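Side-chain contacts in putative transcriptional regulator, LysR family (Vibrio parahaemolyticus, PDB 3OXN), which probably regulates transcription by binding DNA, the crystallised piece being its C-terminal, LysR-type substrate-binding domain: residues P39-E44 with V48-L53; D58-Q63 with G78-L83; A119-S124 with E151-I156; G126-I131 with R141-R146. One frame throughout, in Å; residues are numbered along the deposited sequence.

Contact 1. Residues P39-E44 with V48-L53; sequences PRIYQE and VSFNFL
The beta-alpha-beta unit of strand 20-25, helix 28-44 and strand 49-54 turns back on itself here: I41 and Y42, near the C-terminal end of the helix, pack on V48 and F50, which lead into and form the second strand. The two short segments run nearly antiparallel, at 148° between their directions and 10.6 Å apart at the closest approach of their axes. V48 and F50 both approach the Y42 ring from the same side. CG1 of V48 sits over that face, 3.9 Å from the Y42 ring centroid, a CH-pi contact displaced toward CE1, from which CG1 is 3.5 Å away. Toward its hydroxyl end the tyrosine runs obliquely alongside F50, the two side chains pointing opposite ways, ring planes at 60° and centroids 5.6 Å apart, with Y42 CE2 3.6 Å from F50 CD2. I41 comes at the edge of the F50 ring. With CG1 turned beside the backbone N (chi1 -62°), its CG2 branch is anti to that N and faces F50 CE2 and CZ, and the same methyl is 4.1 Å from V48 CG1. In the fold of this first lobe, strand 49-54 is the outermost strand of its sheet within the chain, pairing inward with strand 20-25, and on the far side it joins a parallel strand of the second subunit, so the sheet runs on across the dimer. Polar groups follow that seam: Y42 OH hydrogen-bonds V144 O of the second subunit, and S49 OG bonds M143 O of that subunit. On the helix side, I41 also packs on V214 of helix 206-227.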
loop_
_atom_site.group_PDB
_atom_site.type_symbol
_atom_site.label_atom_id
_atom_site.label_comp_id
_atom_site.label_asym_id
_atom_site.label_seq_id
_atom_site.Cartn_x
_atom_site.Cartn_y
_atom_site.Cartn_z
ATOM N N PRO A 39 -1.822 -15.107 10.657
ATOM C CA PRO A 39 -1.171 -16.307 11.193
ATOM C C PRO A 39 -2.162 -17.379 11.639
ATOM O O PRO A 39 -1.951 -18.558 11.357
ATOM C CB PRO A 39 -0.375 -15.765 12.375
ATOM C CG PRO A 39 -0.103 -14.340 12.009
ATOM C CD PRO A 39 -1.332 -13.877 11.299
ATOM N N ARG A 40 -3.233 -16.978 12.316
ATOM C CA ARG A 40 -4.280 -17.931 12.681
ATOM C C ARG A 40 -5.010 -18.505 11.473
ATOM O O ARG A 40 -5.509 -19.616 11.546
ATOM C CB ARG A 40 -5.283 -17.333 13.673
ATOM C CG ARG A 40 -5.140 -17.892 15.102
ATOM C CD ARG A 40 -4.265 -17.010 16.014
ATOM N NE ARG A 40 -5.059 -16.304 17.024
ATOM C CZ ARG A 40 -5.427 -16.839 18.187
ATOM N NH1 ARG A 40 -5.066 -18.085 18.490
ATOM N NH2 ARG A 40 -6.151 -16.136 19.054
ATOM N N ILE A 41 -5.071 -17.759 10.366
ATOM C CA ILE A 41 -5.720 -18.245 9.142
ATOM C C ILE A 41 -4.991 -19.450 8.570
ATOM O O ILE A 41 -5.590 -20.494 8.340
ATOM C CB ILE A 41 -5.783 -17.168 8.021
ATOM C CG1 ILE A 41 -6.605 -15.957 8.456
ATOM C CG2 ILE A 41 -6.393 -17.751 6.772
ATOM C CD1 ILE A 41 -8.026 -16.299 8.792
ATOM N N TYR A 42 -3.695 -19.279 8.333
ATOM C CA TYR A 42 -2.871 -20.293 7.691
ATOM C C TYR A 42 -2.581 -21.450 8.620
ATOM O O TYR A 42 -2.394 -22.591 8.186
ATOM C CB TYR A 42 -1.568 -19.679 7.197
ATOM C CG TYR A 42 -1.728 -19.064 5.839
ATOM C CD1 TYR A 42 -1.726 -19.859 4.706
ATOM C CD2 TYR A 42 -1.924 -17.694 5.688
ATOM C CE1 TYR A 42 -1.887 -19.316 3.468
ATOM C CE2 TYR A 42 -2.082 -17.137 4.448
ATOM C CZ TYR A 42 -2.063 -17.955 3.332
ATOM O OH TYR A 42 -2.211 -17.423 2.065
ATOM N N GLN A 43 -2.532 -21.142 9.905
ATOM C CA GLN A 43 -2.388 -22.167 10.910
ATOM C C GLN A 43 -3.636 -23.037 10.854
ATOM O O GLN A 43 -3.560 -24.266 10.912
ATOM C CB GLN A 43 -2.209 -21.516 12.282
ATOM C CG GLN A 43 -2.666 -22.361 13.456
ATOM C CD GLN A 43 -1.846 -23.625 13.620
ATOM O OE1 GLN A 43 -0.945 -23.911 12.815
ATOM N NE2 GLN A 43 -2.156 -24.398 14.669
ATOM N N GLU A 44 -4.782 -22.382 10.692
ATOM C CA GLU A 44 -6.082 -23.038 10.743
ATOM C C GLU A 44 -6.468 -23.707 9.412
ATOM O O GLU A 44 -7.365 -24.554 9.373
ATOM C CB GLU A 44 -7.144 -22.019 11.172
ATOM C CG GLU A 44 -8.216 -22.553 12.115
ATOM C CD GLU A 44 -9.616 -22.444 11.535
ATOM O OE1 GLU A 44 -10.126 -21.307 11.454
ATOM O OE2 GLU A 44 -10.207 -23.488 11.173
ATOM N N VAL A 48 -4.736 -23.203 2.295
ATOM C CA VAL A 48 -5.468 -22.029 1.846
ATOM C C VAL A 48 -4.527 -21.059 1.130
ATOM O O VAL A 48 -3.321 -21.050 1.395
ATOM C CB VAL A 48 -6.164 -21.352 3.057
ATOM C CG1 VAL A 48 -5.314 -20.206 3.614
ATOM C CG2 VAL A 48 -7.542 -20.878 2.681
ATOM N N SER A 49 -5.082 -20.261 0.217
ATOM C CA SER A 49 -4.311 -19.318 -0.596
ATOM C C SER A 49 -4.986 -17.931 -0.644
ATOM O O SER A 49 -6.206 -17.831 -0.778
ATOM C CB SER A 49 -4.165 -19.891 -2.002
ATOM O OG SER A 49 -3.429 -19.036 -2.857
ATOM N N PHE A 50 -4.199 -16.863 -0.545
ATOM C CA PHE A 50 -4.764 -15.512 -0.471
ATOM C C PHE A 50 -4.414 -14.546 -1.605
ATOM O O PHE A 50 -3.283 -14.489 -2.084
ATOM C CB PHE A 50 -4.393 -14.861 0.853
ATOM C CG PHE A 50 -5.371 -15.126 1.938
ATOM C CD1 PHE A 50 -6.539 -14.396 2.017
ATOM C CD2 PHE A 50 -5.135 -16.106 2.868
ATOM C CE1 PHE A 50 -7.449 -14.629 3.010
ATOM C CE2 PHE A 50 -6.041 -16.352 3.853
ATOM C CZ PHE A 50 -7.201 -15.608 3.931
ATOM N N ASN A 51 -5.405 -13.763 -2.002
ATOM C CA ASN A 51 -5.189 -12.735 -3.000
ATOM C C ASN A 51 -5.714 -11.369 -2.562
ATOM O O ASN A 51 -6.905 -11.088 -2.671
ATOM C CB ASN A 51 -5.811 -13.129 -4.332
ATOM C CG ASN A 51 -5.209 -12.364 -5.486
ATOM O OD1 ASN A 51 -4.061 -11.938 -5.411
ATOM N ND2 ASN A 51 -5.974 -12.179 -6.554
ATOM N N PHE A 52 -4.825 -10.521 -2.067
ATOM C CA PHE A 52 -5.227 -9.193 -1.627
ATOM C C PHE A 52 -4.962 -8.157 -2.703
ATOM O O PHE A 52 -3.874 -8.098 -3.269
ATOM C CB PHE A 52 -4.476 -8.808 -0.369
ATOM C CG PHE A 52 -4.800 -9.665 0.811
ATOM C CD1 PHE A 52 -5.960 -9.447 1.541
ATOM C CD2 PHE A 52 -3.937 -10.689 1.193
ATOM C CE1 PHE A 52 -6.252 -10.226 2.636
ATOM C CE2 PHE A 52 -4.213 -11.481 2.280
ATOM C CZ PHE A 52 -5.374 -11.252 3.011
ATOM N N LEU A 53 -5.956 -7.339 -2.992
ATOM C CA LEU A 53 -5.756 -6.274 -3.960
ATOM C C LEU A 53 -6.362 -4.990 -3.458
ATOM O O LEU A 53 -7.230 -5.010 -2.602
ATOM C CB LEU A 53 -6.321 -6.652 -5.334
ATOM C CG LEU A 53 -7.613 -7.456 -5.310
ATOM C CD1 LEU A 53 -8.796 -6.526 -5.106
ATOM C CD2 LEU A 53 -7.748 -8.238 -6.593
#

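Contact 2. Residues D58-Q63 with G78-L83; sequences DRLSDQ and GPVEPL
L83 reaches from the start of strand 83-89 toward S61 on the first turn of helix 60-65. Its CB is directed at the helix, and CG stands anti to its own carbonyl carbon (chi1 -72°), which carries the branched end across. CG comes 3.8 Å from S61 OG. Of the two methyls, CD1 makes the closer approach, 3.5 Å from S61 CB, while CD2 stays 4.2 Å from S61 OG. CD1 is also 3.5 Å from S61 OG, and this one methyl therefore lies against both the methylene and the hydroxyl oxygen of the serine. In the first lobe of this LysR-type substrate-binding domain, residues 78-82 are the later part of the loop from strand 71-74 to strand 83-89, and helix 60-65 packs beside it. That loop supplies a second, looser touch: V80 CG1 is 4.2 Å from L60 CD2, the side chains meeting at a slant. A cis peptide bond precedes P82, where the loop turns toward the strand. L60 continues inward, onto A72 and C74 of strand 71-74 and onto L55 and P76.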
loop_
_atom_site.group_PDB
_atom_site.type_symbol
_atom_site.label_atom_id
_atom_site.label_comp_id
_atom_site.label_asym_id
_atom_site.label_seq_id
_atom_site.Cartn_x
_atom_site.Cartn_y
_atom_site.Cartn_z
ATOM N N ASP A 58 -14.975 3.608 -4.947
ATOM C CA ASP A 58 -16.191 3.933 -5.702
ATOM C C ASP A 58 -16.621 2.734 -6.525
ATOM O O ASP A 58 -17.722 2.698 -7.063
ATOM C CB ASP A 58 -15.983 5.157 -6.593
ATOM C CG ASP A 58 -14.971 6.133 -6.008
ATOM O OD1 ASP A 58 -15.376 7.218 -5.524
ATOM O OD2 ASP A 58 -13.763 5.797 -6.016
ATOM N N ARG A 59 -15.743 1.744 -6.593
ATOM C CA ARG A 59 -16.011 0.519 -7.331
ATOM C C ARG A 59 -16.143 -0.659 -6.382
ATOM O O ARG A 59 -15.993 -1.804 -6.792
ATOM C CB ARG A 59 -14.881 0.223 -8.335
ATOM C CG ARG A 59 -14.459 1.409 -9.175
ATOM C CD ARG A 59 -13.848 0.975 -10.501
ATOM N NE ARG A 59 -14.685 -0.008 -11.186
ATOM C CZ ARG A 59 -14.320 -1.263 -11.443
ATOM N NH1 ARG A 59 -13.113 -1.704 -11.093
ATOM N NH2 ARG A 59 -15.160 -2.076 -12.069
ATOM N N LEU A 60 -16.405 -0.370 -5.111
ATOM C CA LEU A 60 -16.554 -1.404 -4.094
ATOM C C LEU A 60 -17.452 -2.548 -4.568
ATOM O O LEU A 60 -17.056 -3.726 -4.561
ATOM C CB LEU A 60 -17.129 -0.798 -2.813
ATOM C CG LEU A 60 -17.521 -1.772 -1.694
ATOM C CD1 LEU A 60 -16.299 -2.479 -1.150
ATOM C CD2 LEU A 60 -18.265 -1.057 -0.585
ATOM N N SER A 61 -18.669 -2.190 -4.964
ATOM C CA SER A 61 -19.656 -3.177 -5.364
ATOM C C SER A 61 -19.318 -3.804 -6.707
ATOM O O SER A 61 -19.625 -4.972 -6.947
ATOM C CB SER A 61 -21.042 -2.556 -5.416
ATOM O OG SER A 61 -22.001 -3.523 -5.789
ATOM N N ASP A 62 -18.686 -3.038 -7.586
ATOM C CA ASP A 62 -18.271 -3.593 -8.855
ATOM C C ASP A 62 -17.175 -4.613 -8.619
ATOM O O ASP A 62 -17.064 -5.621 -9.327
ATOM C CB ASP A 62 -17.776 -2.495 -9.799
ATOM C CG ASP A 62 -18.906 -1.832 -10.543
ATOM O OD1 ASP A 62 -20.074 -2.218 -10.295
ATOM O OD2 ASP A 62 -18.631 -0.925 -11.363
ATOM N N GLN A 63 -16.361 -4.335 -7.613
ATOM C CA GLN A 63 -15.230 -5.186 -7.309
ATOM C C GLN A 63 -15.682 -6.550 -6.753
ATOM O O GLN A 63 -15.190 -7.592 -7.189
ATOM C CB GLN A 63 -14.254 -4.460 -6.377
ATOM C CG GLN A 63 -12.805 -4.602 -6.819
ATOM C CD GLN A 63 -11.880 -3.595 -6.174
ATOM O OE1 GLN A 63 -12.328 -2.570 -5.643
ATOM N NE2 GLN A 63 -10.571 -3.873 -6.228
ATOM N N GLY A 78 -20.731 4.722 1.778
ATOM C CA GLY A 78 -22.185 4.802 1.810
ATOM C C GLY A 78 -22.872 3.452 1.946
ATOM O O GLY A 78 -22.213 2.418 1.999
ATOM N N PRO A 79 -24.212 3.456 1.999
ATOM C CA PRO A 79 -25.027 2.237 2.077
ATOM C C PRO A 79 -24.664 1.248 0.973
ATOM O O PRO A 79 -24.496 1.647 -0.175
ATOM C CB PRO A 79 -26.451 2.753 1.862
ATOM C CG PRO A 79 -26.408 4.176 2.280
ATOM C CD PRO A 79 -25.037 4.675 1.949
ATOM N N VAL A 80 -24.576 -0.032 1.318
ATOM C CA VAL A 80 -24.033 -1.028 0.397
ATOM C C VAL A 80 -25.051 -2.040 -0.135
ATOM O O VAL A 80 -24.679 -2.942 -0.884
ATOM C CB VAL A 80 -22.863 -1.801 1.051
ATOM C CG1 VAL A 80 -21.809 -0.831 1.566
ATOM C CG2 VAL A 80 -23.369 -2.694 2.182
ATOM N N GLU A 81 -26.321 -1.899 0.249
ATOM C CA GLU A 81 -27.377 -2.805 -0.223
ATOM C C GLU A 81 -27.457 -2.813 -1.749
ATOM O O GLU A 81 -27.449 -1.747 -2.384
ATOM C CB GLU A 81 -28.733 -2.406 0.355
ATOM C CG GLU A 81 -28.785 -2.426 1.874
ATOM C CD GLU A 81 -28.015 -1.276 2.493
ATOM O OE1 GLU A 81 -27.217 -1.536 3.427
ATOM O OE2 GLU A 81 -28.205 -0.119 2.030
ATOM N N PRO A 82 -27.578 -4.014 -2.347
ATOM C CA PRO A 82 -27.749 -5.331 -1.721
ATOM C C PRO A 82 -26.448 -6.109 -1.452
ATOM O O PRO A 82 -26.390 -7.330 -1.684
ATOM C CB PRO A 82 -28.540 -6.074 -2.792
ATOM C CG PRO A 82 -27.843 -5.630 -4.025
ATOM C CD PRO A 82 -27.772 -4.119 -3.808
ATOM N N LEU A 83 -25.418 -5.419 -0.976
ATOM C CA LEU A 83 -24.192 -6.100 -0.563
ATOM C C LEU A 83 -24.237 -6.410 0.921
ATOM O O LEU A 83 -24.580 -5.563 1.734
ATOM C CB LEU A 83 -22.953 -5.264 -0.885
ATOM C CG LEU A 83 -22.581 -5.160 -2.358
ATOM C CD1 LEU A 83 -21.241 -4.479 -2.502
ATOM C CD2 LEU A 83 -22.527 -6.541 -2.940
#

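Contact 3. Residues A119-S124 with E151-I156; sequences AMIAIS and EAALAI
A153 CB is the point where this contact meets, with A119 and I121 coming to it from the other segment. I121 CG1 is 3.7 Å from A153 CB, and I121 CD1, one bond further on, is 4.2 Å from the same methyl. A119 CB also stands 4.2 Å from A153 CB, where the two backbones come nearest, with CA atoms 6.3 Å apart. I121 places CG1 beside its backbone N (chi1 -78°), which turns this branch, and not CG2, to the helix. In the next shell, A119 and A153 both rest on I164 of strand 163-167, while I121 packs on V166 of that strand and on A147 and L150. Backbone bonds from A119 to I163 and T165, and from I121 to T165, hold strand 117-120 and its continuation inside the second lobe's sheet, between strands 142-146 and 163-167. Further out, several other residues of the weakly bonded helix 151-156 reach the second subunit: A152 packs on L38, A155 on P35 and I156 on Y42, all three of that other chain. Between the two segments themselves there is no hydrogen bond, so the strand end, the loop after it and the helix are joined by methyl and methylene contacts, and the small alanine side chains let the backbones lie close.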
loop_
_atom_site.group_PDB
_atom_site.type_symbol
_atom_site.label_atom_id
_atom_site.label_comp_id
_atom_site.label_asym_id
_atom_site.label_seq_id
_atom_site.Cartn_x
_atom_site.Cartn_y
_atom_site.Cartn_z
ATOM N N ALA A 119 0.977 15.661 6.894
ATOM C CA ALA A 119 1.086 14.519 5.985
ATOM C C ALA A 119 0.012 13.486 6.315
ATOM O O ALA A 119 0.008 12.919 7.402
ATOM C CB ALA A 119 2.466 13.902 6.072
HETATM N N MSE A 120 -0.910 13.244 5.389
HETATM C CA MSE A 120 -2.047 12.373 5.689
HETATM C C MSE A 120 -1.922 10.980 5.116
HETATM O O MSE A 120 -2.071 10.782 3.917
HETATM C CB MSE A 120 -3.339 12.988 5.188
HETATM C CG MSE A 120 -4.537 12.137 5.499
HETATM SE SE MSE A 120 -6.208 13.142 5.387
HETATM C CE MSE A 120 -5.678 14.790 6.314
ATOM N N ILE A 121 -1.685 10.005 5.978
ATOM C CA ILE A 121 -1.385 8.663 5.508
ATOM C C ILE A 121 -2.556 7.706 5.694
ATOM O O ILE A 121 -3.297 7.836 6.656
ATOM C CB ILE A 121 -0.126 8.132 6.213
ATOM C CG1 ILE A 121 1.106 8.753 5.567
ATOM C CG2 ILE A 121 -0.063 6.612 6.152
ATOM C CD1 ILE A 121 1.053 8.666 4.061
ATOM N N ALA A 122 -2.747 6.799 4.735
ATOM C CA ALA A 122 -3.622 5.622 4.855
ATOM C C ALA A 122 -5.074 5.897 5.214
ATOM O O ALA A 122 -5.803 4.988 5.625
ATOM C CB ALA A 122 -3.022 4.629 5.836
ATOM N N ILE A 123 -5.480 7.151 5.056
ATOM C CA ILE A 123 -6.819 7.612 5.390
ATOM C C ILE A 123 -7.648 7.631 4.128
ATOM O O ILE A 123 -7.267 8.274 3.148
ATOM C CB ILE A 123 -6.761 9.064 5.875
ATOM C CG1 ILE A 123 -6.056 9.156 7.235
ATOM C CG2 ILE A 123 -8.148 9.682 5.890
ATOM C CD1 ILE A 123 -6.858 8.626 8.428
ATOM N N SER A 124 -8.789 6.955 4.126
ATOM C CA SER A 124 -9.662 7.021 2.958
ATOM C C SER A 124 -10.267 8.421 2.762
ATOM O O SER A 124 -10.427 9.175 3.720
ATOM C CB SER A 124 -10.768 5.997 3.089
ATOM O OG SER A 124 -11.512 6.239 4.259
ATOM N N GLU A 151 5.587 4.788 3.883
ATOM C CA GLU A 151 7.014 4.982 3.614
ATOM C C GLU A 151 7.295 6.276 2.848
ATOM O O GLU A 151 8.446 6.630 2.625
ATOM C CB GLU A 151 7.632 3.787 2.891
ATOM C CG GLU A 151 6.614 2.813 2.328
ATOM C CD GLU A 151 6.597 1.469 3.064
ATOM O OE1 GLU A 151 7.689 0.864 3.247
ATOM O OE2 GLU A 151 5.483 1.024 3.438
ATOM N N ALA A 152 6.241 6.985 2.460
ATOM C CA ALA A 152 6.396 8.276 1.785
ATOM C C ALA A 152 6.497 9.404 2.805
ATOM O O ALA A 152 7.363 10.266 2.700
ATOM C CB ALA A 152 5.239 8.533 0.804
ATOM N N ALA A 153 5.602 9.403 3.789
ATOM C CA ALA A 153 5.702 10.365 4.880
ATOM C C ALA A 153 7.002 10.116 5.643
ATOM O O ALA A 153 7.736 11.058 5.931
ATOM C CB ALA A 153 4.499 10.280 5.800
ATOM N N LEU A 154 7.292 8.849 5.947
ATOM C CA LEU A 154 8.561 8.483 6.573
ATOM C C LEU A 154 9.672 9.259 5.881
ATOM O O LEU A 154 10.475 9.923 6.534
ATOM C CB LEU A 154 8.838 6.973 6.468
ATOM C CG LEU A 154 7.900 5.966 7.159
ATOM C CD1 LEU A 154 8.351 4.507 6.970
ATOM C CD2 LEU A 154 7.729 6.274 8.649
ATOM N N ALA A 155 9.689 9.198 4.551
ATOM C CA ALA A 155 10.733 9.820 3.746
ATOM C C ALA A 155 10.998 11.275 4.093
ATOM O O ALA A 155 12.113 11.753 3.930
ATOM C CB ALA A 155 10.402 9.688 2.274
ATOM N N ILE A 156 9.983 11.992 4.560
ATOM C CA ILE A 156 10.156 13.419 4.844
ATOM C C ILE A 156 9.889 13.783 6.310
ATOM O O ILE A 156 9.882 14.962 6.682
ATOM C CB ILE A 156 9.281 14.293 3.927
ATOM C CG1 ILE A 156 7.798 14.082 4.237
ATOM C CG2 ILE A 156 9.574 13.980 2.464
ATOM C CD1 ILE A 156 6.895 15.207 3.753
#

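Contact 4. Residues G126-I131 with R141-R146; sequences GVKALI and RKMVLR
Helix 126-131 and strand 142-146 approach no nearer than 10.3 Å between CA atoms, at K128 and R146, so the gap is spanned by long side chains. K128 is the one that crosses. Its CG lies over one face of the R146 guanidinium, 3.5 Å above its plane and displaced toward the rim, where the nearest atom is NH1. The lysine chain then bends at chi2 (-90°), and K128 CE lies 3.8 Å from R146 NH1 and 4.3 Å from CE of M143, a selenomethionine. R146 sends CG anti to its backbone N (chi1 166°) and then bends at its own chi2, which carries the guanidinium to the start of the helix. There R146 NH1 forms a salt bridge with D125 OD1. These elements belong to the beta-alpha-beta unit strand 117-120, helix 125-134, strand 142-146, whose last strand extends the sheet into the second subunit. K128 NZ is 4.8 Å from R146 NH1 and 5.5 Å from R141 NH2. E132 answers two of these charges, bridging K128 through OE1 and R141 through OE2, so the like charges are probably balanced by carboxylates while the aliphatic part of K128 packs on the guanidinium.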
loop_
_atom_site.group_PDB
_atom_site.type_symbol
_atom_site.label_atom_id
_atom_site.label_comp_id
_atom_site.label_asym_id
_atom_site.label_seq_id
_atom_site.Cartn_x
_atom_site.Cartn_y
_atom_site.Cartn_z
ATOM N N GLY A 126 -13.380 9.152 2.233
ATOM C CA GLY A 126 -14.550 9.182 3.093
ATOM C C GLY A 126 -14.225 9.559 4.533
ATOM O O GLY A 126 -14.972 10.313 5.176
ATOM N N VAL A 127 -13.111 9.035 5.050
ATOM C CA VAL A 127 -12.623 9.420 6.377
ATOM C C VAL A 127 -11.954 10.792 6.366
ATOM O O VAL A 127 -12.029 11.521 7.340
ATOM C CB VAL A 127 -11.638 8.383 6.954
ATOM C CG1 VAL A 127 -11.126 8.837 8.328
ATOM C CG2 VAL A 127 -12.304 7.028 7.045
ATOM N N LYS A 128 -11.285 11.109 5.257
ATOM C CA LYS A 128 -10.707 12.431 4.988
ATOM C C LYS A 128 -11.798 13.492 5.090
ATOM O O LYS A 128 -11.588 14.584 5.633
ATOM C CB LYS A 128 -10.149 12.451 3.559
ATOM C CG LYS A 128 -8.909 13.290 3.330
ATOM C CD LYS A 128 -9.218 14.713 2.939
ATOM C CE LYS A 128 -7.926 15.415 2.525
ATOM N NZ LYS A 128 -8.163 16.751 1.894
ATOM N N ALA A 129 -12.961 13.157 4.537
ATOM C CA ALA A 129 -14.105 14.047 4.568
ATOM C C ALA A 129 -14.598 14.186 6.004
ATOM O O ALA A 129 -15.026 15.255 6.421
ATOM C CB ALA A 129 -15.205 13.514 3.660
ATOM N N LEU A 130 -14.544 13.091 6.757
ATOM C CA LEU A 130 -14.941 13.106 8.165
ATOM C C LEU A 130 -14.133 14.113 8.994
ATOM O O LEU A 130 -14.690 14.837 9.815
ATOM C CB LEU A 130 -14.824 11.706 8.780
ATOM C CG LEU A 130 -16.093 10.857 8.857
ATOM C CD1 LEU A 130 -16.947 11.037 7.621
ATOM C CD2 LEU A 130 -15.716 9.403 9.038
ATOM N N ILE A 131 -12.823 14.142 8.780
ATOM C CA ILE A 131 -11.947 15.006 9.550
ATOM C C ILE A 131 -12.034 16.443 9.056
ATOM O O ILE A 131 -11.897 17.390 9.827
ATOM C CB ILE A 131 -10.500 14.547 9.439
ATOM C CG1 ILE A 131 -10.402 13.051 9.711
ATOM C CG2 ILE A 131 -9.626 15.322 10.394
ATOM C CD1 ILE A 131 -8.991 12.520 9.601
ATOM N N ARG A 141 -5.418 24.010 7.288
ATOM C CA ARG A 141 -4.048 23.603 7.535
ATOM C C ARG A 141 -3.360 23.384 6.194
ATOM O O ARG A 141 -4.021 23.295 5.169
ATOM C CB ARG A 141 -3.986 22.359 8.430
ATOM C CG ARG A 141 -4.375 21.088 7.757
ATOM C CD ARG A 141 -4.785 20.067 8.789
ATOM N NE ARG A 141 -5.523 18.958 8.195
ATOM C CZ ARG A 141 -6.728 19.080 7.648
ATOM N NH1 ARG A 141 -7.337 20.264 7.611
ATOM N NH2 ARG A 141 -7.322 18.012 7.136
ATOM N N LYS A 142 -2.035 23.332 6.192
ATOM C CA LYS A 142 -1.298 23.012 4.976
ATOM C C LYS A 142 -1.109 21.504 4.898
ATOM O O LYS A 142 -0.433 20.900 5.725
ATOM C CB LYS A 142 0.049 23.751 4.930
ATOM C CG LYS A 142 0.769 23.814 6.306
ATOM C CD LYS A 142 1.941 24.839 6.380
ATOM C CE LYS A 142 2.659 24.753 7.751
ATOM N NZ LYS A 142 3.636 25.859 8.044
HETATM N N MSE A 143 -1.741 20.903 3.901
HETATM C CA MSE A 143 -1.630 19.480 3.628
HETATM C C MSE A 143 -0.507 19.201 2.637
HETATM O O MSE A 143 -0.733 19.117 1.431
HETATM C CB MSE A 143 -2.947 19.017 3.028
HETATM C CG MSE A 143 -3.922 18.438 4.036
HETATM SE SE MSE A 143 -3.574 16.527 4.056
HETATM C CE MSE A 143 -3.698 16.193 2.132
ATOM N N VAL A 144 0.707 19.057 3.141
ATOM C CA VAL A 144 1.883 18.928 2.290
ATOM C C VAL A 144 2.009 17.559 1.602
ATOM O O VAL A 144 2.646 17.432 0.557
ATOM C CB VAL A 144 3.154 19.231 3.106
ATOM C CG1 VAL A 144 4.300 18.366 2.669
ATOM C CG2 VAL A 144 3.506 20.700 3.003
ATOM N N LEU A 145 1.412 16.528 2.186
ATOM C CA LEU A 145 1.533 15.185 1.623
ATOM C C LEU A 145 0.299 14.317 1.874
ATOM O O LEU A 145 -0.214 14.243 2.993
ATOM C CB LEU A 145 2.796 14.492 2.146
ATOM C CG LEU A 145 2.995 13.011 1.808
ATOM C CD1 LEU A 145 2.822 12.756 0.318
ATOM C CD2 LEU A 145 4.367 12.512 2.292
ATOM N N ARG A 146 -0.186 13.669 0.818
ATOM C CA ARG A 146 -1.281 12.719 0.961
ATOM C C ARG A 146 -0.928 11.442 0.228
ATOM O O ARG A 146 -0.951 11.401 -0.993
ATOM C CB ARG A 146 -2.570 13.302 0.412
ATOM C CG ARG A 146 -3.662 12.286 0.213
ATOM C CD ARG A 146 -4.730 12.390 1.275
ATOM N NE ARG A 146 -5.598 11.219 1.203
ATOM C CZ ARG A 146 -6.838 11.217 0.728
ATOM N NH1 ARG A 146 -7.393 12.340 0.295
ATOM N NH2 ARG A 146 -7.529 10.084 0.711
#

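How the contacts relate
Following the chain from the N terminus, contact 1 closes the short turn between helix 28-44 and strand 49-54, and contact 2 then closes a longer loop that includes strand 71-74. Both lie in the first lobe and touch where L53 CD1 meets Q63 NE2. The chain then enters the second lobe, where contact 3 joins 119-124 to 151-156 and encloses the whole of contact 4. Those two share a sheet, as strands 117-120 and 142-146 are neighbours in it, and their centres are 11 Å apart. None of the loops cross. Contacts 1, 3 and 4 also reach the second subunit, whereas contact 2 does not.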